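Local coordinates for uncharacterized protein (Bacteroides ovatus, PDB 4IRT) that is of unknown function but carries a BNR repeat-like beta-propeller domain and may be a neuraminidase, at residues A[35-40]-A[56-61]. Residues are numbered along the deposited sequence; the frame is centred on the assembly and turned at random. Where two conformers were deposited one is given.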
ATOM      1  N   GLN A  35       7.058  17.742   0.778  1.00 12.98           N
ATOM      2  CA  GLN A  35       6.172  16.599   0.917  1.00 11.74           C
ATOM      3  C   GLN A  35       4.853  16.901   0.224  1.00 11.07           C
ATOM      4  O   GLN A  35       4.316  18.011   0.348  1.00 12.31           O
ATOM      5  CB  GLN A  35       5.938  16.334   2.396  1.00 11.24           C
ATOM      6  CG  GLN A  35       5.082  15.143   2.713  1.00 11.78           C
ATOM      7  CD  GLN A  35       4.959  14.972   4.202  1.00 10.23           C
ATOM      8  OE1 GLN A  35       4.368  15.808   4.890  1.00 11.73           O
ATOM      9  NE2 GLN A  35       5.520  13.911   4.712  1.00 11.05           N
ATOM     10  N   TYR A  36       4.361  15.904  -0.481  1.00 10.04           N
ATOM     11  CA  TYR A  36       3.172  15.984  -1.293  1.00 10.28           C
ATOM     12  C   TYR A  36       2.126  15.057  -0.735  1.00  9.87           C
ATOM     13  O   TYR A  36       2.449  13.985  -0.214  1.00  8.77           O
ATOM     14  CB  TYR A  36       3.474  15.547  -2.729  1.00 10.80           C
ATOM     15  CG  TYR A  36       4.415  16.463  -3.458  1.00 12.35           C
ATOM     16  CD1 TYR A  36       5.807  16.343  -3.314  1.00 13.71           C
ATOM     17  CD2 TYR A  36       3.921  17.455  -4.302  1.00 12.90           C
ATOM     18  CE1 TYR A  36       6.668  17.212  -3.962  1.00 13.29           C
ATOM     19  CE2 TYR A  36       4.774  18.297  -4.978  1.00 14.76           C
ATOM     20  CZ  TYR A  36       6.137  18.170  -4.814  1.00 14.76           C
ATOM     21  OH  TYR A  36       6.967  19.041  -5.485  1.00 15.47           O
ATOM     22  N   ILE A  37       0.864  15.463  -0.879  1.00  9.75           N
ATOM     23  CA  ILE A  37      -0.252  14.697  -0.361  1.00  9.61           C
ATOM     24  C   ILE A  37      -1.384  14.768  -1.371  1.00  9.87           C
ATOM     25  O   ILE A  37      -1.436  15.687  -2.209  1.00 11.03           O
ATOM     26  CB  ILE A  37      -0.701  15.253   1.022  1.00  9.86           C
ATOM     27  CG1 ILE A  37      -1.572  14.237   1.776  1.00  9.49           C
ATOM     28  CG2 ILE A  37      -1.390  16.605   0.876  1.00 10.56           C
ATOM     29  CD1 ILE A  37      -1.830  14.666   3.210  1.00  9.88           C
ATOM     30  N   SER A  38      -2.293  13.805  -1.311  1.00  8.81           N
ATOM     31  CA  SER A  38      -3.456  13.817  -2.187  1.00  9.07           C
ATOM     32  C   SER A  38      -4.625  13.203  -1.442  1.00  8.47           C
ATOM     33  O   SER A  38      -4.440  12.286  -0.649  1.00  7.10           O
ATOM     34  CB  SER A  38      -3.191  13.027  -3.504  1.00 10.05           C
ATOM     35  OG  SER A  38      -2.827  11.676  -3.276  1.00 10.00           O
ATOM     36  N   TYR A  39      -5.809  13.718  -1.732  1.00  8.50           N
ATOM     37  CA  TYR A  39      -7.043  13.230  -1.142  1.00  8.80           C
ATOM     38  C   TYR A  39      -8.217  13.758  -1.903  1.00  9.14           C
ATOM     39  O   TYR A  39      -8.067  14.658  -2.760  1.00  9.70           O
ATOM     40  CB  TYR A  39      -7.165  13.647   0.309  1.00  8.38           C
ATOM     41  CG  TYR A  39      -7.113  15.122   0.559  1.00  9.62           C
ATOM     42  CD1 TYR A  39      -5.898  15.762   0.778  1.00  9.76           C
ATOM     43  CD2 TYR A  39      -8.290  15.878   0.657  1.00 10.36           C
ATOM     44  CE1 TYR A  39      -5.842  17.124   1.062  1.00 10.92           C
ATOM     45  CE2 TYR A  39      -8.238  17.237   0.942  1.00 11.48           C
ATOM     46  CZ  TYR A  39      -6.996  17.841   1.114  1.00 12.13           C
ATOM     47  OH  TYR A  39      -6.937  19.174   1.417  1.00 15.54           O
ATOM     48  N   TYR A  40      -9.394  13.174  -1.626  1.00  9.10           N
ATOM     49  CA  TYR A  40     -10.640  13.738  -2.108  1.00  9.21           C
ATOM     50  C   TYR A  40     -11.259  14.655  -1.057  1.00  9.68           C
ATOM     51  O   TYR A  40     -11.369  14.276   0.119  1.00  9.12           O
ATOM     52  CB  TYR A  40     -11.631  12.642  -2.413  1.00  9.77           C
ATOM     53  CG  TYR A  40     -11.287  11.692  -3.542  1.00  9.52           C
ATOM     54  CD1 TYR A  40     -11.327  12.113  -4.859  1.00 10.32           C
ATOM     55  CD2 TYR A  40     -11.015  10.344  -3.290  1.00  9.29           C
ATOM     56  CE1 TYR A  40     -11.018  11.246  -5.890  1.00 10.24           C
ATOM     57  CE2 TYR A  40     -10.716   9.456  -4.312  1.00  9.65           C
ATOM     58  CZ  TYR A  40     -10.755   9.907  -5.630  1.00 10.20           C
ATOM     59  OH  TYR A  40     -10.481   9.056  -6.688  1.00 11.13           O
ATOM     60  N   GLU A  56       4.637  23.876   8.579  1.00 15.92           N
ATOM     61  CA  GLU A  56       3.314  23.297   8.671  1.00 16.69           C
ATOM     62  C   GLU A  56       2.320  24.020   7.777  1.00 18.39           C
ATOM     63  O   GLU A  56       1.120  23.768   7.855  1.00 18.17           O
ATOM     64  CB  GLU A  56       2.871  23.276  10.132  1.00 19.25           C
ATOM     65  CG  GLU A  56       3.840  22.478  10.981  1.00 20.37           C
ATOM     66  CD  GLU A  56       3.301  22.058  12.326  1.00 24.96           C
ATOM     67  OE1 GLU A  56       2.170  22.447  12.669  1.00 26.13           O
ATOM     68  OE2 GLU A  56       4.031  21.318  13.042  1.00 24.27           O
ATOM     69  N   GLN A  57       2.830  24.869   6.881  1.00 17.61           N
ATOM     70  CA  GLN A  57       1.990  25.592   5.937  0.50 17.43           C
ATOM     71  C   GLN A  57       1.906  24.856   4.590  1.00 16.63           C
ATOM     72  O   GLN A  57       2.892  24.759   3.846  1.00 16.41           O
ATOM     73  CB  GLN A  57       2.524  27.018   5.731  0.50 18.91           C
ATOM     74  CG  GLN A  57       2.778  27.806   7.013  0.50 20.08           C
ATOM     75  CD  GLN A  57       1.589  27.826   7.953  0.50 22.46           C
ATOM     76  OE1 GLN A  57       1.684  27.406   9.115  0.50 24.83           O
ATOM     77  NE2 GLN A  57       0.448  28.292   7.451  0.50 22.70           N
ATOM     78  N   TRP A  58       0.717  24.356   4.273  1.00 14.77           N
ATOM     79  CA  TRP A  58       0.450  23.670   3.011  1.00 13.75           C
ATOM     80  C   TRP A  58      -0.050  24.617   1.922  1.00 13.89           C
ATOM     81  O   TRP A  58      -0.735  25.607   2.190  1.00 14.55           O
ATOM     82  CB  TRP A  58      -0.606  22.586   3.215  1.00 12.43           C
ATOM     83  CG  TRP A  58      -0.157  21.472   4.103  1.00 12.34           C
ATOM     84  CD1 TRP A  58      -0.218  21.436   5.465  1.00 12.64           C
ATOM     85  CD2 TRP A  58       0.437  20.256   3.695  1.00 11.79           C
ATOM     86  NE1 TRP A  58       0.312  20.263   5.923  1.00 13.27           N
ATOM     87  CE2 TRP A  58       0.716  19.514   4.854  1.00 12.60           C
ATOM     88  CE3 TRP A  58       0.747  19.696   2.447  1.00 12.85           C
ATOM     89  CZ2 TRP A  58       1.303  18.242   4.806  1.00 13.21           C
ATOM     90  CZ3 TRP A  58       1.339  18.454   2.402  1.00 12.74           C
ATOM     91  CH2 TRP A  58       1.600  17.726   3.579  1.00 12.55           C
ATOM     92  N   THR A  59       0.328  24.312   0.688  1.00 12.56           N
ATOM     93  CA  THR A  59      -0.322  24.852  -0.469  1.00 13.38           C
ATOM     94  C   THR A  59      -1.241  23.753  -0.946  1.00 12.49           C
ATOM     95  O   THR A  59      -0.810  22.645  -1.200  1.00 11.33           O
ATOM     96  CB  THR A  59       0.713  25.244  -1.535  1.00 15.19           C
ATOM     97  OG1 THR A  59       1.563  26.264  -0.977  1.00 15.80           O
ATOM     98  CG2 THR A  59       0.064  25.817  -2.800  1.00 16.34           C
ATOM     99  N   LEU A  60      -2.524  24.062  -1.045  1.00 12.78           N
ATOM    100  CA  LEU A  60      -3.513  23.058  -1.481  1.00 13.24           C
ATOM    101  C   LEU A  60      -4.156  23.503  -2.778  1.00 13.29           C
ATOM    102  O   LEU A  60      -4.422  24.701  -2.967  1.00 13.11           O
ATOM    103  CB  LEU A  60      -4.584  22.849  -0.418  1.00 15.28           C
ATOM    104  CG  LEU A  60      -4.083  22.418   0.962  1.00 15.35           C
ATOM    105  CD1 LEU A  60      -5.233  22.435   1.960  1.00 17.41           C
ATOM    106  CD2 LEU A  60      -3.385  21.067   0.915  1.00 15.81           C
ATOM    107  N   HIS A  61      -4.401  22.553  -3.680  1.00 12.02           N
ATOM    108  CA  HIS A  61      -4.954  22.867  -5.014  1.00 12.50           C
ATOM    109  C   HIS A  61      -6.063  21.877  -5.312  1.00 12.11           C
ATOM    110  O   HIS A  61      -5.814  20.670  -5.380  1.00 10.67           O
ATOM    111  CB  HIS A  61      -3.876  22.785  -6.099  1.00 12.67           C
ATOM    112  CG  HIS A  61      -4.413  22.893  -7.491  1.00 14.89           C
ATOM    113  ND1 HIS A  61      -4.978  24.055  -7.987  1.00 16.75           N
ATOM    114  CD2 HIS A  61      -4.488  21.987  -8.490  1.00 14.52           C
ATOM    115  CE1 HIS A  61      -5.340  23.859  -9.245  1.00 15.38           C
ATOM    116  NE2 HIS A  61      -5.097  22.605  -9.557  1.00 15.48           N
TER
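The indole of Trp58 reaches across to Gln35 and Ile37. Its six-membered ring does the touching. Methyl CG2 of Ile37 lies 3.6 Å from CZ3 of Trp58. On the Gln35 side, the amide oxygen OE1 comes obliquely to the ring, 3.6 Å from Trp58 CH2. The amide and indole planes are only 7° apart. With CG1 of Ile37 anti to the backbone N (chi1 -163°), CG2 sits between the backbone N and the carbonyl carbon and meets the indole. Further along, Tyr39 OH meets the methyl CD1 of Leu60 at 3.7 Å, the two side chains crossing at about a right angle. No hydrogen bond joins the two segments. Segment 35-40 lies in the second strand of a four-stranded antiparallel sheet, a blade of the beta-propeller; Leu60 lies in the fourth, edge strand 59-63. The indole reaches past the third strand, 45-52, to side chains of the second. Without the indole, as with an alanine here, CG2 of Ile37 is likely to lose its apolar cover and the Gln35 amide its flat neighbour. That amide is fixed from outside: OE1 accepts from Arg51, and NE2 is hydrogen-bonded to Asp370 and His381. From strand 401-407, Val405 touches Gln35 and Trp58, and Ile403 touches Ile37 and Tyr39.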